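Local coordinates for proteasome protein (Corynebacterium glutamicum ATCC 13032, PDB 2P90) that is of unknown function but belongs to the PAC2 family, whose members are named for proteasome assembly chaperones, so a proteasome-related role is possible, at residues B[15-23]-B[95-105]; B[151-162]-B[192-200]. All blocks are in the same frame, centred on the assembly; numbering follows the deposited sequence.

Contact 1: B[15-23]-B[95-105]; sequences SPEVSGQTA and VVRDNDNKPFL
V18 overlaps V95 and L105 with its methyl groups, laying the loop 15-23 over one face of a beta hairpin whose strands, 92-97 and 103-108, are joined by a type I turn from D98 to N101. V18 CG1 lies 3.9 Å from V95 CG2 and 3.8 Å from L105 CD1, thus spanning both strands. The V18 and V95 side chains lie alongside one another, running opposite ways, while L105 comes in roughly perpendicular to V18; I58 of the neighbouring strand 54-61 also touches V18. P16 extends this apolar patch, its CB 4.0 Å from V95 CG1.

Beyond V18 the contact turns polar. The R97 side chain, extended from CG to NE, presents its guanidinium end-on to a single acceptor: NH1 at 2.9 Å and NH2 at 3.1 Å both hydrogen-bond to S19 O, the NH1 bond being the straighter (157° against 140°). This carbonyl oxygen lies 2° out of the guanidinium plane, and the two nitrogens approach it from the same face of the carbonyl plane. NH2 also makes a weak hydrogen bond to N101 O in the turn, while P103 CB lies above one guanidinium face, toward the rim, and limits tilting on that side. Past the cis peptide preceding G20, T22 OG1 comes to 4.0 Å from CD of the P103 ring, and T22 sets both OG1 and CG2 against K102 CG, with OG1 3.8 Å from it.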
loop_
_atom_site.group_PDB
_atom_site.type_symbol
_atom_site.label_atom_id
_atom_site.label_comp_id
_atom_site.label_asym_id
_atom_site.label_seq_id
_atom_site.Cartn_x
_atom_site.Cartn_y
_atom_site.Cartn_z
ATOM N N SER B 15 29.579 1.296 -19.975
ATOM C CA SER B 15 29.553 2.026 -18.721
ATOM C C SER B 15 30.179 3.428 -18.874
ATOM O O SER B 15 31.116 3.598 -19.652
ATOM C CB SER B 15 30.204 1.207 -17.606
ATOM O OG SER B 15 30.138 1.917 -16.384
ATOM N N PRO B 16 29.639 4.447 -18.175
ATOM C CA PRO B 16 30.326 5.738 -18.220
ATOM C C PRO B 16 31.595 5.741 -17.362
ATOM O O PRO B 16 31.640 5.114 -16.296
ATOM C CB PRO B 16 29.293 6.714 -17.635
ATOM C CG PRO B 16 27.992 5.913 -17.558
ATOM C CD PRO B 16 28.416 4.517 -17.355
ATOM N N GLU B 17 32.610 6.450 -17.843
ATOM C CA GLU B 17 33.895 6.537 -17.162
ATOM C C GLU B 17 33.787 7.747 -16.250
ATOM O O GLU B 17 33.804 8.883 -16.730
ATOM C CB GLU B 17 35.079 6.617 -18.176
ATOM C CG GLU B 17 36.497 6.647 -17.582
ATOM C CD GLU B 17 36.908 5.334 -16.858
ATOM O OE1 GLU B 17 37.141 4.270 -17.518
ATOM O OE2 GLU B 17 37.010 5.372 -15.605
ATOM N N VAL B 18 33.677 7.468 -14.945
ATOM C CA VAL B 18 33.357 8.445 -13.882
ATOM C C VAL B 18 34.572 9.186 -13.281
ATOM O O VAL B 18 34.441 9.833 -12.233
ATOM C CB VAL B 18 32.591 7.765 -12.702
ATOM C CG1 VAL B 18 32.329 8.751 -11.566
ATOM C CG2 VAL B 18 31.288 7.151 -13.181
ATOM N N SER B 19 35.740 9.105 -13.916
ATOM C CA SER B 19 36.906 9.835 -13.397
ATOM C C SER B 19 36.757 11.358 -13.699
ATOM O O SER B 19 36.006 11.740 -14.625
ATOM C CB SER B 19 38.225 9.242 -13.930
ATOM O OG SER B 19 38.459 9.610 -15.282
ATOM N N GLY B 20 37.448 12.224 -12.939
ATOM C CA GLY B 20 38.409 11.812 -11.911
ATOM C C GLY B 20 39.837 12.251 -12.258
ATOM O O GLY B 20 40.651 11.468 -12.784
ATOM N N GLN B 21 40.117 13.533 -11.986
ATOM C CA GLN B 21 41.482 14.080 -11.929
ATOM C C GLN B 21 41.524 15.560 -11.495
ATOM O O GLN B 21 42.419 16.282 -11.936
ATOM C CB GLN B 21 42.235 13.856 -13.265
ATOM C CG GLN B 21 42.059 14.927 -14.362
ATOM C CD GLN B 21 40.598 15.210 -14.762
ATOM O OE1 GLN B 21 39.819 14.291 -15.080
ATOM N NE2 GLN B 21 40.234 16.501 -14.775
ATOM N N THR B 22 40.649 16.051 -10.605
ATOM C CA THR B 22 39.801 15.353 -9.595
ATOM C C THR B 22 40.282 14.011 -9.016
ATOM O O THR B 22 39.652 12.962 -9.244
ATOM C CB THR B 22 38.248 15.366 -9.925
ATOM O OG1 THR B 22 37.886 16.587 -10.596
ATOM C CG2 THR B 22 37.432 15.235 -8.626
ATOM N N ALA B 23 41.387 14.060 -8.266
ATOM C CA ALA B 23 41.852 12.901 -7.484
ATOM C C ALA B 23 40.941 12.652 -6.258
ATOM O O ALA B 23 40.428 13.610 -5.651
ATOM C CB ALA B 23 43.308 13.090 -7.049
ATOM N N VAL B 95 26.137 9.674 -13.058
ATOM C CA VAL B 95 27.315 10.534 -12.905
ATOM C C VAL B 95 26.909 11.923 -13.396
ATOM O O VAL B 95 26.402 12.075 -14.509
ATOM C CB VAL B 95 28.625 9.992 -13.598
ATOM C CG1 VAL B 95 28.424 9.604 -15.048
ATOM C CG2 VAL B 95 29.800 11.028 -13.429
ATOM N N VAL B 96 27.069 12.918 -12.531
ATOM C CA VAL B 96 26.715 14.301 -12.879
ATOM C C VAL B 96 27.984 15.181 -12.800
ATOM O O VAL B 96 28.817 15.003 -11.917
ATOM C CB VAL B 96 25.559 14.872 -11.964
ATOM C CG1 VAL B 96 25.067 16.259 -12.473
ATOM C CG2 VAL B 96 24.363 13.868 -11.832
ATOM N N ARG B 97 28.133 16.130 -13.713
ATOM C CA ARG B 97 29.285 17.031 -13.631
ATOM C C ARG B 97 28.886 18.484 -13.369
ATOM O O ARG B 97 28.026 19.040 -14.077
ATOM C CB ARG B 97 30.179 16.871 -14.877
ATOM C CG ARG B 97 30.973 15.566 -14.817
ATOM C CD ARG B 97 31.505 15.143 -16.158
ATOM N NE ARG B 97 31.952 13.743 -16.166
ATOM C CZ ARG B 97 33.112 13.291 -15.675
ATOM N NH1 ARG B 97 33.399 12.003 -15.766
ATOM N NH2 ARG B 97 33.990 14.104 -15.092
ATOM N N ASP B 98 29.485 19.076 -12.336
ATOM C CA ASP B 98 29.234 20.488 -11.990
ATOM C C ASP B 98 29.786 21.477 -13.043
ATOM O O ASP B 98 30.309 21.060 -14.090
ATOM C CB ASP B 98 29.740 20.825 -10.583
ATOM C CG ASP B 98 31.281 20.892 -10.481
ATOM O OD1 ASP B 98 32.010 20.836 -11.521
ATOM O OD2 ASP B 98 31.763 21.009 -9.324
ATOM N N ASN B 99 29.665 22.779 -12.764
ATOM C CA ASN B 99 30.093 23.816 -13.723
ATOM C C ASN B 99 31.589 23.706 -14.148
ATOM O O ASN B 99 31.970 24.124 -15.240
ATOM C CB ASN B 99 29.789 25.196 -13.171
ATOM C CG ASN B 99 28.315 25.554 -13.248
ATOM O OD1 ASN B 99 27.591 25.104 -14.144
ATOM N ND2 ASN B 99 27.867 26.406 -12.313
ATOM N N ASP B 100 32.410 23.111 -13.286
ATOM C CA ASP B 100 33.825 22.835 -13.591
ATOM C C ASP B 100 34.083 21.420 -14.116
ATOM O O ASP B 100 35.228 20.967 -14.142
ATOM C CB ASP B 100 34.674 23.076 -12.333
ATOM C CG ASP B 100 34.592 24.521 -11.855
ATOM O OD1 ASP B 100 34.862 25.436 -12.679
ATOM O OD2 ASP B 100 34.230 24.740 -10.677
ATOM N N ASN B 101 33.023 20.710 -14.503
ATOM C CA ASN B 101 33.154 19.329 -14.992
ATOM C C ASN B 101 33.689 18.357 -13.903
ATOM O O ASN B 101 34.201 17.279 -14.204
ATOM C CB ASN B 101 34.010 19.307 -16.272
ATOM C CG ASN B 101 33.858 18.025 -17.071
ATOM O OD1 ASN B 101 32.790 17.760 -17.655
ATOM N ND2 ASN B 101 34.936 17.220 -17.120
ATOM N N LYS B 102 33.556 18.751 -12.636
ATOM C CA LYS B 102 33.874 17.864 -11.524
ATOM C C LYS B 102 32.730 16.841 -11.277
ATOM O O LYS B 102 31.561 17.247 -11.073
ATOM C CB LYS B 102 34.113 18.681 -10.261
ATOM C CG LYS B 102 34.620 17.858 -9.086
ATOM C CD LYS B 102 34.781 18.693 -7.828
ATOM C CE LYS B 102 34.788 17.763 -6.617
ATOM N NZ LYS B 102 35.483 18.331 -5.428
ATOM N N PRO B 103 33.054 15.523 -11.312
ATOM C CA PRO B 103 32.006 14.499 -11.193
ATOM C C PRO B 103 31.455 14.317 -9.782
ATOM O O PRO B 103 32.189 14.377 -8.804
ATOM C CB PRO B 103 32.714 13.204 -11.646
ATOM C CG PRO B 103 34.195 13.445 -11.352
ATOM C CD PRO B 103 34.400 14.929 -11.507
ATOM N N PHE B 104 30.147 14.105 -9.696
ATOM C CA PHE B 104 29.560 13.510 -8.508
ATOM C C PHE B 104 28.466 12.519 -8.898
ATOM O O PHE B 104 28.029 12.432 -10.063
ATOM C CB PHE B 104 29.032 14.561 -7.521
ATOM C CG PHE B 104 27.912 15.409 -8.062
ATOM C CD1 PHE B 104 26.591 15.153 -7.691
ATOM C CD2 PHE B 104 28.183 16.476 -8.931
ATOM C CE1 PHE B 104 25.549 15.961 -8.164
ATOM C CE2 PHE B 104 27.166 17.289 -9.422
ATOM C CZ PHE B 104 25.835 17.031 -9.045
ATOM N N LEU B 105 28.022 11.775 -7.896
ATOM C CA LEU B 105 27.044 10.727 -8.098
ATOM C C LEU B 105 25.689 11.088 -7.491
ATOM O O LEU B 105 25.581 11.640 -6.386
ATOM C CB LEU B 105 27.579 9.422 -7.520
ATOM C CG LEU B 105 28.222 8.471 -8.492
ATOM C CD1 LEU B 105 29.128 9.113 -9.515
ATOM C CD2 LEU B 105 28.929 7.317 -7.739
#

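Contact 2: B[151-162]-B[192-200]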
loop_
_atom_site.group_PDB
_atom_site.type_symbol
_atom_site.label_atom_id
_atom_site.label_comp_id
_atom_site.label_asym_id
_atom_site.label_seq_id
_atom_site.Cartn_x
_atom_site.Cartn_y
_atom_site.Cartn_z
ATOM N N THR B 151 15.953 29.690 5.415
ATOM C CA THR B 151 15.727 28.236 5.475
ATOM C C THR B 151 16.881 27.472 6.141
ATOM O O THR B 151 18.034 27.528 5.711
ATOM C CB THR B 151 15.386 27.639 4.084
ATOM O OG1 THR B 151 14.162 28.209 3.612
ATOM C CG2 THR B 151 15.192 26.136 4.168
ATOM N N VAL B 152 16.546 26.754 7.201
ATOM C CA VAL B 152 17.529 26.001 7.946
ATOM C C VAL B 152 17.652 24.538 7.459
ATOM O O VAL B 152 16.679 23.942 6.972
ATOM C CB VAL B 152 17.179 26.037 9.433
ATOM C CG1 VAL B 152 17.926 24.947 10.200
ATOM C CG2 VAL B 152 17.476 27.432 9.988
ATOM N N VAL B 153 18.865 24.002 7.576
ATOM C CA VAL B 153 19.170 22.608 7.333
ATOM C C VAL B 153 19.852 22.013 8.576
ATOM O O VAL B 153 20.824 22.560 9.099
ATOM C CB VAL B 153 20.071 22.441 6.076
ATOM C CG1 VAL B 153 20.767 21.058 6.049
ATOM C CG2 VAL B 153 19.251 22.592 4.836
ATOM N N THR B 154 19.323 20.894 9.053
ATOM C CA THR B 154 19.983 20.160 10.134
ATOM C C THR B 154 20.624 18.878 9.586
ATOM O O THR B 154 20.228 18.392 8.535
ATOM C CB THR B 154 19.031 19.868 11.306
ATOM O OG1 THR B 154 17.862 19.252 10.811
ATOM C CG2 THR B 154 18.622 21.150 12.002
ATOM N N ALA B 155 21.624 18.352 10.280
ATOM C CA ALA B 155 22.359 17.192 9.795
ATOM C C ALA B 155 22.507 16.108 10.857
ATOM O O ALA B 155 22.509 16.408 12.079
ATOM C CB ALA B 155 23.728 17.592 9.208
ATOM N N HIS B 156 22.542 14.851 10.383
ATOM C CA HIS B 156 22.905 13.698 11.192
ATOM C C HIS B 156 23.815 12.781 10.396
ATOM O O HIS B 156 23.848 12.837 9.169
ATOM C CB HIS B 156 21.681 12.962 11.752
ATOM C CG HIS B 156 20.736 12.444 10.708
ATOM N ND1 HIS B 156 21.001 11.324 9.944
ATOM C CD2 HIS B 156 19.513 12.884 10.322
ATOM C CE1 HIS B 156 19.990 11.116 9.116
ATOM N NE2 HIS B 156 19.083 12.057 9.318
ATOM N N GLY B 157 24.558 11.936 11.091
ATOM C CA GLY B 157 25.545 11.094 10.442
ATOM C C GLY B 157 26.938 11.259 11.054
ATOM O O GLY B 157 27.078 11.747 12.183
ATOM N N ASN B 158 27.958 10.841 10.298
ATOM C CA ASN B 158 29.331 10.797 10.777
ATOM C C ASN B 158 30.279 11.646 9.909
ATOM O O ASN B 158 31.495 11.596 10.087
ATOM C CB ASN B 158 29.817 9.333 10.891
ATOM C CG ASN B 158 29.929 8.628 9.530
ATOM O OD1 ASN B 158 29.955 9.277 8.470
ATOM N ND2 ASN B 158 30.004 7.294 9.557
ATOM N N SER B 159 29.710 12.420 8.981
ATOM C CA SER B 159 30.462 13.323 8.116
ATOM C C SER B 159 29.761 14.698 8.061
ATOM O O SER B 159 29.895 15.465 7.098
ATOM C CB SER B 159 30.613 12.721 6.720
ATOM O OG SER B 159 29.346 12.365 6.146
ATOM N N THR B 160 29.012 14.979 9.120
ATOM C CA THR B 160 28.236 16.196 9.274
ATOM C C THR B 160 29.141 17.440 9.412
ATOM O O THR B 160 28.740 18.560 9.078
ATOM C CB THR B 160 27.303 16.065 10.502
ATOM O OG1 THR B 160 26.669 17.320 10.756
ATOM C CG2 THR B 160 28.090 15.665 11.770
ATOM N N ASP B 161 30.359 17.216 9.908
ATOM C CA ASP B 161 31.394 18.236 10.079
ATOM C C ASP B 161 31.629 19.038 8.810
ATOM O O ASP B 161 31.958 20.203 8.881
ATOM C CB ASP B 161 32.698 17.556 10.522
ATOM C CG ASP B 161 32.802 16.100 10.010
ATOM O OD1 ASP B 161 32.370 15.158 10.735
ATOM O OD2 ASP B 161 33.285 15.899 8.865
ATOM N N ARG B 162 31.433 18.417 7.651
ATOM C CA ARG B 162 31.674 19.063 6.357
ATOM C C ARG B 162 30.615 20.096 5.984
ATOM O O ARG B 162 30.736 20.758 4.952
ATOM C CB ARG B 162 31.771 18.015 5.244
ATOM C CG ARG B 162 32.510 16.769 5.648
ATOM C CD ARG B 162 32.567 15.803 4.509
ATOM N NE ARG B 162 33.341 14.627 4.871
ATOM C CZ ARG B 162 33.870 13.800 3.986
ATOM N NH1 ARG B 162 33.705 14.031 2.690
ATOM N NH2 ARG B 162 34.561 12.744 4.388
ATOM N N LYS B 192 31.432 3.410 7.021
ATOM C CA LYS B 192 31.487 4.394 5.929
ATOM C C LYS B 192 31.083 5.808 6.312
ATOM O O LYS B 192 30.366 6.012 7.293
ATOM C CB LYS B 192 30.549 3.971 4.788
ATOM C CG LYS B 192 31.213 3.303 3.627
ATOM C CD LYS B 192 31.406 1.842 3.914
ATOM C CE LYS B 192 30.744 1.043 2.835
ATOM N NZ LYS B 192 30.844 -0.393 3.205
ATOM N N ASN B 193 31.508 6.778 5.494
ATOM C CA ASN B 193 31.089 8.172 5.645
ATOM C C ASN B 193 29.653 8.389 5.132
ATOM O O ASN B 193 29.387 8.180 3.937
ATOM C CB ASN B 193 32.064 9.117 4.909
ATOM C CG ASN B 193 33.460 9.170 5.557
ATOM O OD1 ASN B 193 33.612 9.021 6.787
ATOM N ND2 ASN B 193 34.482 9.392 4.728
ATOM N N VAL B 194 28.752 8.821 6.019
ATOM C CA VAL B 194 27.361 9.098 5.629
ATOM C C VAL B 194 26.654 10.170 6.486
ATOM O O VAL B 194 26.760 10.169 7.710
ATOM C CB VAL B 194 26.483 7.770 5.570
ATOM C CG1 VAL B 194 26.421 7.065 6.943
ATOM C CG2 VAL B 194 25.085 8.068 5.061
ATOM N N SER B 195 25.922 11.066 5.821
ATOM C CA SER B 195 25.091 12.080 6.483
ATOM C C SER B 195 23.725 12.216 5.807
ATOM O O SER B 195 23.549 11.882 4.603
ATOM C CB SER B 195 25.798 13.450 6.507
ATOM O OG SER B 195 27.007 13.356 7.256
ATOM N N GLY B 196 22.765 12.680 6.605
ATOM C CA GLY B 196 21.432 13.020 6.142
ATOM C C GLY B 196 21.170 14.481 6.428
ATOM O O GLY B 196 21.315 14.935 7.569
ATOM N N TYR B 197 20.821 15.230 5.375
ATOM C CA TYR B 197 20.466 16.654 5.486
ATOM C C TYR B 197 18.962 16.863 5.371
ATOM O O TYR B 197 18.326 16.514 4.383
ATOM C CB TYR B 197 21.166 17.528 4.441
ATOM C CG TYR B 197 22.686 17.523 4.420
ATOM C CD1 TYR B 197 23.450 17.001 5.484
ATOM C CD2 TYR B 197 23.365 18.087 3.339
ATOM C CE1 TYR B 197 24.869 17.027 5.452
ATOM C CE2 TYR B 197 24.779 18.131 3.295
ATOM C CZ TYR B 197 25.509 17.594 4.351
ATOM O OH TYR B 197 26.872 17.614 4.262
ATOM N N THR B 198 18.397 17.473 6.388
ATOM C CA THR B 198 17.016 17.852 6.357
ATOM C C THR B 198 16.882 19.383 6.296
ATOM O O THR B 198 17.428 20.111 7.127
ATOM C CB THR B 198 16.317 17.318 7.630
ATOM O OG1 THR B 198 16.646 15.933 7.785
ATOM C CG2 THR B 198 14.809 17.507 7.559
ATOM N N VAL B 199 16.124 19.856 5.327
ATOM C CA VAL B 199 15.808 21.263 5.226
ATOM C C VAL B 199 14.443 21.433 5.910
ATOM O O VAL B 199 13.593 20.532 5.831
ATOM C CB VAL B 199 15.823 21.703 3.725
ATOM C CG1 VAL B 199 14.694 21.022 2.923
ATOM C CG2 VAL B 199 15.755 23.207 3.574
ATOM N N HIS B 200 14.247 22.559 6.599
ATOM C CA HIS B 200 13.034 22.811 7.370
ATOM C C HIS B 200 12.134 23.727 6.593
ATOM O O HIS B 200 12.565 24.807 6.204
ATOM C CB HIS B 200 13.378 23.476 8.701
ATOM C CG HIS B 200 14.168 22.596 9.615
ATOM N ND1 HIS B 200 14.082 22.677 10.989
ATOM C CD2 HIS B 200 15.035 21.591 9.351
ATOM C CE1 HIS B 200 14.886 21.782 11.531
ATOM N NE2 HIS B 200 15.465 21.099 10.557
HETATM O O HOH W 1 12.150 27.131 5.316
HETATM O O HOH W 2 13.870 26.926 8.220
HETATM O O HOH W 3 28.556 15.374 4.601
#
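N158 ND2 donates to K192 O at 2.6 Å in a nearly straight bond (174°), with the acceptor close to the amide plane of N158. The same amide accepts through OD1 from V194 N at 2.8 Å, so N158 grips the entry to strand 194-202 where the antiparallel ladder with strand 153-157 ends. Its chi1 of 66° tucks CG over the backbone, between N and C, bringing both amide atoms across to residues 192-194.

Within the ladder, T154 with T198 and H156 with G196 are hydrogen-bonded pairs, each closed by two backbone bonds. V153, A155, Y197 and V199 share one face: A155 CB lies 3.8 Å from Y197 CD1, and V153 CG2 packs on V199 CB. Helix 211-225 touches V153 and V199 there. On the opposite face, the H156 ring lies over G196, whose CA is 4.1 Å from the ring centroid and 24° off its normal, a CH-pi contact. V83 of the second subunit packs on H156, and the backbone of G157 bonds to that subunit, so this edge strand serves the assembly interface.

Beyond the ladder, S159 OG and S195 OG are hydrogen-bonded at 2.8 Å, and N134 is a further partner of S159 OG. A water receives a bond from Y197 OH, itself also bonded to S224, and donates to S159 O. At the other end, T154 OG1 and H200 NE2 are hydrogen-bonded at 3.0 Å, the hydroxyl lying in the plane of the ring at its edge.

In the fold
Both contacts reach the same mixed sheet of eight strands, their centres about 23 Å apart and their nearest atoms about 9 Å apart. Contact 1 joins the loop after strand 9-11 to the hairpin of 92-97 and 103-108; contact 2 pairs 194-202 with 153-157, an outermost strand within the chain. Strands 27-33 and 134-143 lie between 103-108 and 194-202 and bridge the two sites. Both segments of contact 1 precede those of contact 2 in the sequence. Their surroundings differ: no other chain of the assembly touches contact 1, whereas contact 2 meets the second subunit, placing one at the N-terminal loop and the other at a subunit interface.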